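Long-range contacts in cell wall surface anchor family protein (Streptococcus pneumoniae, PDB 4OQ1), which probably anchors the pneumococcal pilus to the cell wall as its ancillary pilin: residues Y108-I113 against A123-E128; V182-E187 against R198-D203; T211-G216 against V238-H243; M277-K282 against G295-V300. The protein carries 3 engineered substitutions. All blocks are in the same frame, centred on the assembly; numbering follows the deposited sequence.

The four contacts are strung along an elongated chain, contacts 1 and 4 lying on opposite sides of its centre, with their own centres about 66 Å apart. Contact 1 is the most buried, an antiparallel ladder whose phenylalanine rings are covered by CB atoms of the neighbouring strand. Contact 4 repeats the ladder in a partly buried setting, with valines and a long lysine–glutamate pair in place of rings. Contacts 2 and 3 share one prealbumin-like region and reach the same sheet; they meet where Val182 CG1 packs 3.7 Å from Leu213 CD2. Both are smaller: contact 2 relies on an arginine gripping a carbonyl, and contact 3 on a single backbone bridge near the surface.

Contact 1 (Y108-I113 against A123-E128); sequences YYVRSI and AEFLFE
Tyr108 and Phe127 form an antiparallel hydrogen-bonded pair, and their rings are nearly parallel (planes at 24°) but slid so far apart that they barely overlap. Tyr108 CB sits over the Phe127 face, toward its rim, as a CH-pi contact 3.8 Å from the ring centroid. Further out, CG, anti to the carbonyl carbon (chi1 -68°), stands 3.9 Å from Phe127 CZ, and CD2 reaches CE1 of the same ring at 3.6 Å. The phenol then runs on past Phe127, and its OH bonds to the carbonyl of Pro104. Phe127 also takes Val110 CG2 at its edge, in the ring plane. Val110 CB in turn covers one face of the Phe125 ring, 4.0 Å from the centroid, with the two side chains lying side by side.

On the other face of the sheet, the one packed against helix 66-73, Tyr109 CD1 touches Leu126 CD2. Beyond the ladder, Arg111 NH1 donates to Tyr109 OH. Glu124 OE2 lies over a face of the same guanidinium, a long salt bridge (3.7 Å to NH2) in which no N-H points at the oxygen. One water links Tyr109 OH to Glu124 OE1, which also bonds His74; another links Arg111 O to OE2. The backbone bonds, such as Val110 N to Phe125 O at 2.9 Å, make this an antiparallel beta ladder near the edge of a mixed sheet.

Contact 2 (V182-E187 against R198-D203); sequences VPLIGE and RTLYTD
Arg198 opens the second segment and carries most of the contact, its guanidinium clasping the carbonyl oxygen of Gly186 with both terminal nitrogens. NH1 donates at 2.7 Å to Gly186 O and NH2 at 3.0 Å to the same oxygen. The NH1 bond is the straighter, with 152° at its hydrogen against 136° for NH2. The oxygen lies almost in the guanidinium plane, so the group meets it end-on as a two-pronged fork. From the carbonyl's side, NH1 lies in the C=O plane while NH2 is tilted out of it.

In the arginine side chain CG stands anti to the carbonyl carbon, chi2 carries CD out extended, and a bend at chi3 (59°) swings NE round. Leu184 O stands at the guanidinium edge, 3.8 Å from NH1, and Leu184 CB lies 4.1 Å from the same nitrogen. Nearby, Glu187 OE2 is 6.1 Å from Arg198 NH2, too far for a bond, although the opposite charges may favour the arrangement.

Two residues on, Leu200 brings CD1 to 4.1 Å from Leu184 CD1, a light touch between branches of side chains that cross at about a right angle.

Strands 177-185 and 200-201 each pair antiparallel with strand 167-174 in an antiparallel sheet of this prealbumin-like domain. Leu200 also packs on Phe220 of strand 216-224 and on Ile208 and Val210 of strand 207-211.

Contact 3 (T211-G216 against V238-H243); sequences TNLPLG and VQLVDH
Gly216 and Leu240 form a single antiparallel hydrogen-bonded bridge where strand 216-224 begins and strand 235-240 ends, two neighbouring strands of the prealbumin-like fold. Two backbone hydrogen bonds close the pair. Leu240 N donates to Gly216 O at 2.8 Å, almost straight at 177°, and Gly216 N returns the bond to Leu240 O at 3.0 Å with more bend. The glycine adopts a backbone shape in which a CB would be jammed against the carbonyl oxygen of Leu215.

Weaker C-H contacts flank the bridge: Gln239 CA lies 3.5 Å from Gly216 O, and Leu215 CA lies 3.6 Å from Leu240 O. The amide end of Gln239 turns to Asn217, where NE2 bonds to OD1.

Apolar packing joins the loop to the strand from the buried side. Leu240 sends its CD1 branch to Leu213, 3.7 Å from CB and 3.8 Å from CD1, the two side chains crossing at a slant. Tyr218 touches both leucines and also bonds through its OH to Pro214 O, tying the loop to the strand that follows it.

Leu215 faces a different partner, the backbone just past the strand. Its CG stands anti to its own carbonyl carbon (chi1 -58°), and at the tip CD2 presses against the peptide between Val241 and Asp242, 3.5 Å from Val241 C and 3.3 Å from Asp242 N.

Contact 4 (M277-K282 against G295-V300); sequences MFKVMK and GKEVVV
Val280 and Val298 bring the closest side chains of this contact together, with Val280 CG2 3.5 Å from Val298 CG1 where the two side chains cross on a slant. Val280 CG2 is the branch anti to the carbonyl carbon of its residue, whereas Val298 CG1 is the one anti to its backbone N (chi1 179°). Val300 stands beside them and offers CG2 to Phe278 CB at 4.1 Å. Beyond CB the Phe278 ring turns into the domain, where it meets the ring of Phe308 with the planes at about 20°; Val300 touches Phe308 as well.

These residues belong to an antiparallel ladder between strands 277-284 and 296-301, within an antiparallel sheet of a second prealbumin-like domain. Phe278 and Val300 are its hydrogen-bonded pair, Phe278 N donating to Val300 O at 2.8 Å and Val300 N to Phe278 O at 2.7 Å. Lys279 and Val299 form the adjoining non-hydrogen-bonded pair, and Val280 N bonds to Val298 O.

Lys279 and Val299 look to the opposite face from Phe278 and Val300. The lysine chain leaves CB extended and then bends at chi3 (-69°), placing CE 4.1 Å from Val299 CG2. Its NZ makes a long salt bridge to Glu297 OE1 at 3.6 Å. Glu297 comes from across the strand pair, its extended chain crossing the lysine obliquely and also packing on Pro290 and Leu292. Past Val280 the strands part, and a water that makes a weak bond with Val298 N also lies 2.9 Å from Val280 O.

Contact 1 (Y108-I113 against A123-E128)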
loop_
_atom_site.group_PDB
_atom_site.type_symbol
_atom_site.label_atom_id
_atom_site.label_comp_id
_atom_site.label_asym_id
_atom_site.label_seq_id
_atom_site.Cartn_x
_atom_site.Cartn_y
_atom_site.Cartn_z
ATOM N N TYR A 108 10.385 10.872 39.529
ATOM C CA TYR A 108 10.067 9.633 38.841
ATOM C C TYR A 108 10.759 9.592 37.472
ATOM O O TYR A 108 10.866 10.589 36.824
ATOM C CB TYR A 108 8.621 9.550 38.690
ATOM C CG TYR A 108 7.870 9.368 39.970
ATOM C CD1 TYR A 108 7.725 8.139 40.556
ATOM C CD2 TYR A 108 7.131 10.456 40.491
ATOM C CE1 TYR A 108 6.990 7.979 41.728
ATOM C CE2 TYR A 108 6.351 10.322 41.633
ATOM C CZ TYR A 108 6.290 9.089 42.265
ATOM O OH TYR A 108 5.523 8.961 43.377
ATOM N N TYR A 109 11.325 8.433 37.096
ATOM C CA TYR A 109 11.921 8.265 35.801
ATOM C C TYR A 109 11.021 7.339 34.988
ATOM O O TYR A 109 10.549 6.302 35.498
ATOM C CB TYR A 109 13.296 7.547 35.990
ATOM C CG TYR A 109 13.984 7.126 34.764
ATOM C CD1 TYR A 109 14.331 8.052 33.767
ATOM C CD2 TYR A 109 14.467 5.837 34.637
ATOM C CE1 TYR A 109 15.014 7.638 32.599
ATOM C CE2 TYR A 109 15.097 5.415 33.488
ATOM C CZ TYR A 109 15.445 6.314 32.485
ATOM O OH TYR A 109 16.178 5.963 31.361
ATOM N N VAL A 110 10.821 7.686 33.719
ATOM C CA VAL A 110 9.997 6.881 32.744
ATOM C C VAL A 110 10.896 6.527 31.551
ATOM O O VAL A 110 11.735 7.336 31.137
ATOM C CB VAL A 110 8.806 7.687 32.236
ATOM C CG1 VAL A 110 7.973 6.965 31.173
ATOM C CG2 VAL A 110 7.956 8.121 33.413
ATOM N N ARG A 111 10.779 5.293 31.105
ATOM C CA ARG A 111 11.413 4.813 29.901
ATOM C C ARG A 111 10.491 4.489 28.732
ATOM O O ARG A 111 10.919 4.491 27.569
ATOM C CB ARG A 111 12.167 3.559 30.255
ATOM C CG ARG A 111 13.621 3.864 30.613
ATOM C CD ARG A 111 14.491 2.631 30.826
ATOM N NE ARG A 111 15.165 2.212 29.607
ATOM C CZ ARG A 111 16.304 2.722 29.174
ATOM N NH1 ARG A 111 16.888 3.700 29.855
ATOM N NH2 ARG A 111 16.882 2.229 28.087
ATOM N N SER A 112 9.238 4.176 29.029
ATOM C CA SER A 112 8.225 3.847 28.056
ATOM C C SER A 112 6.853 4.345 28.489
ATOM O O SER A 112 6.478 4.126 29.634
ATOM C CB SER A 112 8.109 2.286 28.056
ATOM O OG SER A 112 7.228 1.837 27.044
ATOM N N ILE A 113 6.108 4.985 27.596
ATOM C CA ILE A 113 4.713 5.353 27.842
ATOM C C ILE A 113 3.787 4.192 27.430
ATOM O O ILE A 113 2.837 3.927 28.141
ATOM C CB ILE A 113 4.362 6.594 27.147
ATOM C CG1 ILE A 113 5.222 7.688 27.748
ATOM C CG2 ILE A 113 2.869 6.933 27.294
ATOM C CD1 ILE A 113 5.054 9.063 27.188
ATOM N N ALA A 123 9.936 6.633 25.557
ATOM C CA ALA A 123 10.102 7.979 25.995
ATOM C C ALA A 123 10.872 8.012 27.350
ATOM O O ALA A 123 10.434 7.470 28.329
ATOM C CB ALA A 123 8.749 8.633 26.136
ATOM N N GLU A 124 11.968 8.721 27.380
ATOM C CA GLU A 124 12.782 8.826 28.521
ATOM C C GLU A 124 12.764 10.183 29.103
ATOM O O GLU A 124 13.301 11.113 28.470
ATOM C CB GLU A 124 14.164 8.477 28.156
ATOM C CG GLU A 124 14.214 6.985 27.718
ATOM C CD GLU A 124 15.612 6.540 27.203
ATOM O OE1 GLU A 124 16.581 7.302 27.310
ATOM O OE2 GLU A 124 15.691 5.397 26.705
ATOM N N PHE A 125 12.168 10.291 30.299
ATOM C CA PHE A 125 12.118 11.587 30.945
ATOM C C PHE A 125 11.951 11.440 32.447
ATOM O O PHE A 125 11.622 10.332 32.974
ATOM C CB PHE A 125 10.989 12.451 30.362
ATOM C CG PHE A 125 9.630 11.819 30.444
ATOM C CD1 PHE A 125 9.180 10.862 29.535
ATOM C CD2 PHE A 125 8.774 12.169 31.470
ATOM C CE1 PHE A 125 7.943 10.287 29.696
ATOM C CE2 PHE A 125 7.538 11.611 31.599
ATOM C CZ PHE A 125 7.098 10.703 30.692
ATOM N N LEU A 126 12.022 12.572 33.131
ATOM C CA LEU A 126 11.717 12.568 34.536
ATOM C C LEU A 126 10.533 13.460 34.696
ATOM O O LEU A 126 10.347 14.380 33.919
ATOM C CB LEU A 126 12.850 13.240 35.342
ATOM C CG LEU A 126 14.263 12.707 35.427
ATOM C CD1 LEU A 126 15.049 13.447 36.485
ATOM C CD2 LEU A 126 14.201 11.265 35.766
ATOM N N PHE A 127 9.759 13.156 35.695
ATOM C CA PHE A 127 8.801 14.120 36.209
ATOM C C PHE A 127 8.809 14.222 37.759
ATOM O O PHE A 127 9.035 13.247 38.445
ATOM C CB PHE A 127 7.395 13.843 35.626
ATOM C CG PHE A 127 6.730 12.580 36.071
ATOM C CD1 PHE A 127 5.900 12.563 37.193
ATOM C CD2 PHE A 127 7.001 11.393 35.426
ATOM C CE1 PHE A 127 5.220 11.421 37.588
ATOM C CE2 PHE A 127 6.385 10.209 35.844
ATOM C CZ PHE A 127 5.521 10.211 36.931
ATOM N N GLU A 128 8.335 15.358 38.301
ATOM C CA GLU A 128 8.406 15.511 39.753
ATOM C C GLU A 128 7.039 15.982 40.223
ATOM O O GLU A 128 6.474 16.907 39.628
ATOM C CB GLU A 128 9.523 16.460 40.116
ATOM C CG GLU A 128 9.568 16.720 41.616
ATOM C CD GLU A 128 10.660 17.633 42.032
ATOM O OE1 GLU A 128 11.498 17.167 42.789
ATOM O OE2 GLU A 128 10.693 18.806 41.603
HETATM O O HOH W 1 17.158 7.857 30.021
HETATM O O HOH W 2 13.217 4.136 26.004
#

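Contact 2 (V182-E187 against R198-D203)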
loop_
_atom_site.group_PDB
_atom_site.type_symbol
_atom_site.label_atom_id
_atom_site.label_comp_id
_atom_site.label_asym_id
_atom_site.label_seq_id
_atom_site.Cartn_x
_atom_site.Cartn_y
_atom_site.Cartn_z
ATOM N N VAL A 182 0.750 -7.611 4.036
ATOM C CA VAL A 182 1.352 -6.890 5.112
ATOM C C VAL A 182 0.424 -5.824 5.567
ATOM O O VAL A 182 -0.051 -5.065 4.773
ATOM C CB VAL A 182 2.676 -6.213 4.657
ATOM C CG1 VAL A 182 3.242 -5.364 5.752
ATOM C CG2 VAL A 182 3.714 -7.301 4.280
ATOM N N PRO A 183 0.180 -5.742 6.880
ATOM C CA PRO A 183 -0.645 -4.623 7.385
ATOM C C PRO A 183 -0.014 -3.269 7.381
ATOM O O PRO A 183 1.124 -3.173 7.840
ATOM C CB PRO A 183 -0.918 -5.057 8.791
ATOM C CG PRO A 183 0.223 -5.903 9.178
ATOM C CD PRO A 183 0.646 -6.614 7.968
ATOM N N LEU A 184 -0.785 -2.228 7.088
ATOM C CA LEU A 184 -0.255 -0.871 6.893
ATOM C C LEU A 184 -1.199 0.163 7.400
ATOM O O LEU A 184 -2.428 -0.058 7.419
ATOM C CB LEU A 184 -0.048 -0.600 5.423
ATOM C CG LEU A 184 0.967 -1.515 4.727
ATOM C CD1 LEU A 184 0.953 -1.290 3.216
ATOM C CD2 LEU A 184 2.399 -1.344 5.220
ATOM N N ILE A 185 -0.641 1.320 7.755
ATOM C CA ILE A 185 -1.451 2.453 8.218
ATOM C C ILE A 185 -0.799 3.641 7.600
ATOM O O ILE A 185 0.383 3.640 7.344
ATOM C CB ILE A 185 -1.470 2.650 9.775
ATOM C CG1 ILE A 185 -0.053 2.784 10.347
ATOM C CG2 ILE A 185 -2.245 1.546 10.476
ATOM C CD1 ILE A 185 0.008 3.247 11.795
ATOM N N GLY A 186 -1.588 4.643 7.293
ATOM C CA GLY A 186 -1.051 5.851 6.810
ATOM C C GLY A 186 -0.561 5.554 5.432
ATOM O O GLY A 186 -1.067 4.648 4.758
ATOM N N GLU A 187 0.489 6.261 5.048
ATOM C CA GLU A 187 0.945 6.255 3.712
ATOM C C GLU A 187 2.443 6.464 3.766
ATOM O O GLU A 187 2.924 7.602 3.614
ATOM C CB GLU A 187 0.283 7.423 2.983
ATOM C CG GLU A 187 0.591 7.650 1.524
ATOM C CD GLU A 187 -0.159 8.902 0.998
ATOM O OE1 GLU A 187 0.015 10.023 1.541
ATOM O OE2 GLU A 187 -0.929 8.769 0.030
ATOM N N ARG A 198 -4.678 -3.319 1.152
ATOM C CA ARG A 198 -4.544 -2.057 0.437
ATOM C C ARG A 198 -3.631 -2.205 -0.798
ATOM O O ARG A 198 -2.651 -2.968 -0.803
ATOM C CB ARG A 198 -4.042 -0.925 1.339
ATOM C CG ARG A 198 -4.929 -0.633 2.531
ATOM C CD ARG A 198 -4.315 0.334 3.502
ATOM N NE ARG A 198 -4.007 1.616 2.850
ATOM C CZ ARG A 198 -3.236 2.588 3.367
ATOM N NH1 ARG A 198 -2.675 2.464 4.578
ATOM N NH2 ARG A 198 -3.002 3.676 2.658
ATOM N N THR A 199 -3.990 -1.465 -1.838
ATOM C CA THR A 199 -3.134 -1.263 -2.964
ATOM C C THR A 199 -2.377 -0.025 -2.718
ATOM O O THR A 199 -2.954 0.992 -2.299
ATOM C CB THR A 199 -3.927 -1.211 -4.265
ATOM O OG1 THR A 199 -4.614 -2.475 -4.378
ATOM C CG2 THR A 199 -3.042 -1.082 -5.441
ATOM N N LEU A 200 -1.077 -0.100 -2.971
ATOM C CA LEU A 200 -0.151 1.063 -2.785
ATOM C C LEU A 200 0.095 1.655 -4.165
ATOM O O LEU A 200 0.419 0.943 -5.094
ATOM C CB LEU A 200 1.195 0.504 -2.230
ATOM C CG LEU A 200 1.372 -0.249 -0.918
ATOM C CD1 LEU A 200 0.740 -1.634 -0.844
ATOM C CD2 LEU A 200 2.808 -0.465 -0.511
ATOM N N TYR A 201 0.074 2.999 -4.337
ATOM C CA TYR A 201 0.194 3.582 -5.632
ATOM C C TYR A 201 1.389 4.519 -5.695
ATOM O O TYR A 201 1.585 5.317 -4.791
ATOM C CB TYR A 201 -1.102 4.487 -5.979
ATOM C CG TYR A 201 -2.334 3.649 -6.159
ATOM C CD1 TYR A 201 -3.144 3.397 -5.089
ATOM C CD2 TYR A 201 -2.622 3.051 -7.366
ATOM C CE1 TYR A 201 -4.256 2.575 -5.204
ATOM C CE2 TYR A 201 -3.714 2.174 -7.519
ATOM C CZ TYR A 201 -4.575 1.996 -6.471
ATOM O OH TYR A 201 -5.649 1.112 -6.567
ATOM N N THR A 202 2.117 4.427 -6.773
ATOM C CA THR A 202 3.234 5.348 -7.115
ATOM C C THR A 202 2.787 6.756 -7.113
ATOM O O THR A 202 1.725 7.024 -7.704
ATOM C CB THR A 202 4.035 4.969 -8.373
ATOM O OG1 THR A 202 3.280 4.987 -9.641
ATOM C CG2 THR A 202 4.681 3.557 -8.153
ATOM N N ASP A 203 3.694 7.645 -6.674
ATOM C CA ASP A 203 3.404 9.099 -6.544
ATOM C C ASP A 203 3.886 9.809 -7.789
ATOM O O ASP A 203 4.279 9.179 -8.746
ATOM C CB ASP A 203 4.021 9.726 -5.279
ATOM C CG ASP A 203 5.556 9.661 -5.246
ATOM O OD1 ASP A 203 6.215 9.407 -6.254
ATOM O OD2 ASP A 203 6.114 9.832 -4.147
#

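Contact 3 (T211-G216 against V238-H243)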
loop_
_atom_site.group_PDB
_atom_site.type_symbol
_atom_site.label_atom_id
_atom_site.label_comp_id
_atom_site.label_asym_id
_atom_site.label_seq_id
_atom_site.Cartn_x
_atom_site.Cartn_y
_atom_site.Cartn_z
ATOM N N THR A 211 7.912 2.580 5.491
ATOM C CA THR A 211 8.726 2.484 6.714
ATOM C C THR A 211 8.250 1.455 7.736
ATOM O O THR A 211 7.083 1.095 7.769
ATOM C CB THR A 211 8.836 3.850 7.385
ATOM O OG1 THR A 211 7.567 4.344 7.787
ATOM C CG2 THR A 211 9.392 4.831 6.461
ATOM N N ASN A 212 9.171 1.025 8.605
ATOM C CA ASN A 212 8.889 0.251 9.805
ATOM C C ASN A 212 8.497 -1.182 9.574
ATOM O O ASN A 212 7.992 -1.835 10.461
ATOM C CB ASN A 212 7.791 0.891 10.609
ATOM C CG ASN A 212 7.779 0.428 12.014
ATOM O OD1 ASN A 212 8.757 0.594 12.711
ATOM N ND2 ASN A 212 6.707 -0.233 12.427
ATOM N N LEU A 213 8.668 -1.666 8.353
ATOM C CA LEU A 213 8.543 -3.049 8.130
ATOM C C LEU A 213 9.502 -3.855 9.046
ATOM O O LEU A 213 10.640 -3.476 9.171
ATOM C CB LEU A 213 8.917 -3.382 6.670
ATOM C CG LEU A 213 7.885 -2.905 5.615
ATOM C CD1 LEU A 213 8.473 -3.144 4.240
ATOM C CD2 LEU A 213 6.474 -3.514 5.751
ATOM N N PRO A 214 9.050 -4.974 9.642
ATOM C CA PRO A 214 10.002 -5.825 10.321
ATOM C C PRO A 214 11.097 -6.265 9.373
ATOM O O PRO A 214 10.897 -6.270 8.148
ATOM C CB PRO A 214 9.174 -7.048 10.742
ATOM C CG PRO A 214 7.760 -6.650 10.657
ATOM C CD PRO A 214 7.659 -5.390 9.891
ATOM N N LEU A 215 12.286 -6.549 9.912
ATOM C CA LEU A 215 13.307 -7.243 9.164
ATOM C C LEU A 215 12.753 -8.515 8.498
ATOM O O LEU A 215 11.972 -9.237 9.076
ATOM C CB LEU A 215 14.485 -7.566 10.061
ATOM C CG LEU A 215 15.165 -6.366 10.756
ATOM C CD1 LEU A 215 16.242 -6.891 11.682
ATOM C CD2 LEU A 215 15.731 -5.391 9.766
ATOM N N GLY A 216 13.151 -8.758 7.241
ATOM C CA GLY A 216 12.716 -9.919 6.568
ATOM C C GLY A 216 12.658 -9.745 5.042
ATOM O O GLY A 216 13.195 -8.759 4.483
ATOM N N VAL A 238 12.456 -7.915 -2.170
ATOM C CA VAL A 238 13.310 -6.942 -1.476
ATOM C C VAL A 238 13.547 -7.547 -0.088
ATOM O O VAL A 238 12.704 -8.283 0.414
ATOM C CB VAL A 238 12.698 -5.524 -1.401
ATOM C CG1 VAL A 238 11.551 -5.488 -0.500
ATOM C CG2 VAL A 238 13.737 -4.566 -0.845
ATOM N N GLN A 239 14.763 -7.354 0.424
ATOM C CA GLN A 239 15.199 -7.937 1.700
ATOM C C GLN A 239 15.662 -6.799 2.591
ATOM O O GLN A 239 16.489 -5.934 2.183
ATOM C CB GLN A 239 16.309 -8.942 1.516
ATOM C CG GLN A 239 16.731 -9.634 2.845
ATOM C CD GLN A 239 17.860 -10.667 2.665
ATOM O OE1 GLN A 239 19.023 -10.334 2.427
ATOM N NE2 GLN A 239 17.489 -11.915 2.717
ATOM N N LEU A 240 15.082 -6.767 3.777
ATOM C CA LEU A 240 15.404 -5.735 4.795
ATOM C C LEU A 240 16.193 -6.455 5.879
ATOM O O LEU A 240 15.660 -7.340 6.501
ATOM C CB LEU A 240 14.167 -5.094 5.367
ATOM C CG LEU A 240 13.339 -4.515 4.249
ATOM C CD1 LEU A 240 12.157 -3.836 4.891
ATOM C CD2 LEU A 240 14.182 -3.496 3.468
ATOM N N VAL A 241 17.512 -6.192 5.941
ATOM C CA VAL A 241 18.363 -6.886 6.945
ATOM C C VAL A 241 18.756 -5.908 8.063
ATOM O O VAL A 241 19.359 -6.327 9.035
ATOM C CB VAL A 241 19.637 -7.514 6.368
ATOM C CG1 VAL A 241 19.328 -8.474 5.220
ATOM C CG2 VAL A 241 20.590 -6.432 5.901
ATOM N N ASP A 242 18.399 -4.633 7.960
ATOM C CA ASP A 242 18.806 -3.601 8.938
ATOM C C ASP A 242 18.075 -2.344 8.603
ATOM O O ASP A 242 17.108 -2.421 7.877
ATOM C CB ASP A 242 20.324 -3.359 8.982
ATOM C CG ASP A 242 20.905 -2.978 7.664
ATOM O OD1 ASP A 242 20.246 -2.267 6.916
ATOM O OD2 ASP A 242 22.051 -3.417 7.370
ATOM N N HIS A 243 18.514 -1.203 9.090
ATOM C CA HIS A 243 17.715 0.010 8.977
ATOM C C HIS A 243 18.091 0.955 7.834
ATOM O O HIS A 243 17.501 2.041 7.701
ATOM C CB HIS A 243 17.805 0.797 10.266
ATOM C CG HIS A 243 17.133 0.149 11.427
ATOM N ND1 HIS A 243 17.416 0.493 12.735
ATOM C CD2 HIS A 243 16.164 -0.790 11.487
ATOM C CE1 HIS A 243 16.650 -0.210 13.550
ATOM N NE2 HIS A 243 15.887 -0.998 12.815
#

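Contact 4 (M277-K282 against G295-V300)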
loop_
_atom_site.group_PDB
_atom_site.type_symbol
_atom_site.label_atom_id
_atom_site.label_comp_id
_atom_site.label_asym_id
_atom_site.label_seq_id
_atom_site.Cartn_x
_atom_site.Cartn_y
_atom_site.Cartn_z
ATOM N N MET A 277 -22.303 -7.580 -34.863
ATOM C CA MET A 277 -21.799 -6.918 -33.662
ATOM C C MET A 277 -20.777 -7.734 -32.930
ATOM O O MET A 277 -21.000 -8.918 -32.621
ATOM C CB MET A 277 -22.961 -6.446 -32.717
ATOM C CG MET A 277 -24.089 -5.675 -33.400
ATOM S SD MET A 277 -25.467 -5.321 -32.263
ATOM C CE MET A 277 -24.651 -4.163 -31.157
ATOM N N PHE A 278 -19.684 -7.079 -32.562
ATOM C CA PHE A 278 -18.658 -7.667 -31.793
ATOM C C PHE A 278 -18.208 -6.872 -30.581
ATOM O O PHE A 278 -18.124 -5.595 -30.605
ATOM C CB PHE A 278 -17.419 -7.924 -32.621
ATOM C CG PHE A 278 -17.660 -8.635 -33.923
ATOM C CD1 PHE A 278 -17.485 -10.025 -34.012
ATOM C CD2 PHE A 278 -17.972 -7.934 -35.056
ATOM C CE1 PHE A 278 -17.636 -10.674 -35.248
ATOM C CE2 PHE A 278 -18.177 -8.585 -36.274
ATOM C CZ PHE A 278 -17.994 -9.971 -36.345
ATOM N N LYS A 279 -17.800 -7.596 -29.555
ATOM C CA LYS A 279 -17.101 -6.949 -28.436
ATOM C C LYS A 279 -15.659 -7.209 -28.533
ATOM O O LYS A 279 -15.254 -8.365 -28.814
ATOM C CB LYS A 279 -17.682 -7.488 -27.128
ATOM C CG LYS A 279 -17.149 -6.874 -25.885
ATOM C CD LYS A 279 -17.946 -7.351 -24.674
ATOM C CE LYS A 279 -19.391 -6.828 -24.612
ATOM N NZ LYS A 279 -20.173 -7.337 -23.419
ATOM N N VAL A 280 -14.828 -6.155 -28.361
ATOM C CA VAL A 280 -13.414 -6.383 -28.466
ATOM C C VAL A 280 -12.812 -6.867 -27.162
ATOM O O VAL A 280 -13.052 -6.267 -26.172
ATOM C CB VAL A 280 -12.672 -5.092 -28.923
ATOM C CG1 VAL A 280 -11.218 -5.415 -29.031
ATOM C CG2 VAL A 280 -13.224 -4.559 -30.258
ATOM N N MET A 281 -12.075 -7.960 -27.156
ATOM C CA MET A 281 -11.550 -8.558 -25.916
ATOM C C MET A 281 -10.093 -8.889 -26.010
ATOM O O MET A 281 -9.566 -9.105 -27.095
ATOM C CB MET A 281 -12.197 -9.915 -25.670
ATOM C CG MET A 281 -13.666 -9.963 -25.991
ATOM S SD MET A 281 -14.620 -9.611 -24.512
ATOM C CE MET A 281 -15.776 -10.905 -24.763
ATOM N N LYS A 282 -9.456 -8.982 -24.846
ATOM C CA LYS A 282 -8.149 -9.586 -24.697
ATOM C C LYS A 282 -8.289 -10.856 -23.905
ATOM O O LYS A 282 -9.322 -11.106 -23.321
ATOM C CB LYS A 282 -7.110 -8.650 -24.135
ATOM C CG LYS A 282 -7.394 -7.910 -22.836
ATOM C CD LYS A 282 -6.569 -6.602 -22.826
ATOM C CE LYS A 282 -6.769 -5.752 -21.567
ATOM N NZ LYS A 282 -5.959 -6.278 -20.432
ATOM N N GLY A 295 -13.795 5.571 -21.766
ATOM C CA GLY A 295 -14.644 5.332 -20.616
ATOM C C GLY A 295 -15.672 4.247 -20.808
ATOM O O GLY A 295 -16.760 4.359 -20.260
ATOM N N LYS A 296 -15.345 3.196 -21.584
ATOM C CA LYS A 296 -16.244 2.024 -21.698
ATOM C C LYS A 296 -15.636 0.848 -22.460
ATOM O O LYS A 296 -14.553 0.959 -23.068
ATOM C CB LYS A 296 -17.583 2.395 -22.370
ATOM C CG LYS A 296 -17.430 3.062 -23.736
ATOM C CD LYS A 296 -18.699 3.754 -24.234
ATOM C CE LYS A 296 -18.388 4.620 -25.453
ATOM N NZ LYS A 296 -19.476 5.619 -25.673
ATOM N N GLU A 297 -16.358 -0.262 -22.388
ATOM C CA GLU A 297 -16.037 -1.465 -23.183
ATOM C C GLU A 297 -16.238 -1.171 -24.677
ATOM O O GLU A 297 -17.125 -0.408 -25.079
ATOM C CB GLU A 297 -16.906 -2.652 -22.784
ATOM C CG GLU A 297 -16.721 -3.034 -21.342
ATOM C CD GLU A 297 -17.644 -4.162 -20.878
ATOM O OE1 GLU A 297 -18.340 -4.743 -21.680
ATOM O OE2 GLU A 297 -17.646 -4.465 -19.676
ATOM N N VAL A 298 -15.382 -1.753 -25.498
ATOM C CA VAL A 298 -15.384 -1.474 -26.927
ATOM C C VAL A 298 -16.285 -2.465 -27.648
ATOM O O VAL A 298 -15.961 -3.692 -27.741
ATOM C CB VAL A 298 -13.983 -1.608 -27.477
ATOM C CG1 VAL A 298 -13.931 -1.348 -28.984
ATOM C CG2 VAL A 298 -13.003 -0.707 -26.739
ATOM N N VAL A 299 -17.373 -1.939 -28.227
ATOM C CA VAL A 299 -18.273 -2.742 -29.081
ATOM C C VAL A 299 -18.243 -2.143 -30.479
ATOM O O VAL A 299 -18.288 -0.904 -30.661
ATOM C CB VAL A 299 -19.662 -2.808 -28.490
ATOM C CG1 VAL A 299 -20.716 -3.390 -29.446
ATOM C CG2 VAL A 299 -19.610 -3.624 -27.217
ATOM N N VAL A 300 -18.103 -3.004 -31.475
ATOM C CA VAL A 300 -18.159 -2.543 -32.830
ATOM C C VAL A 300 -19.260 -3.241 -33.640
ATOM O O VAL A 300 -19.654 -4.389 -33.379
ATOM C CB VAL A 300 -16.854 -2.647 -33.544
ATOM C CG1 VAL A 300 -15.890 -1.630 -32.990
ATOM C CG2 VAL A 300 -16.312 -4.075 -33.480
HETATM O O HOH W 3 -15.062 -4.778 -24.742
#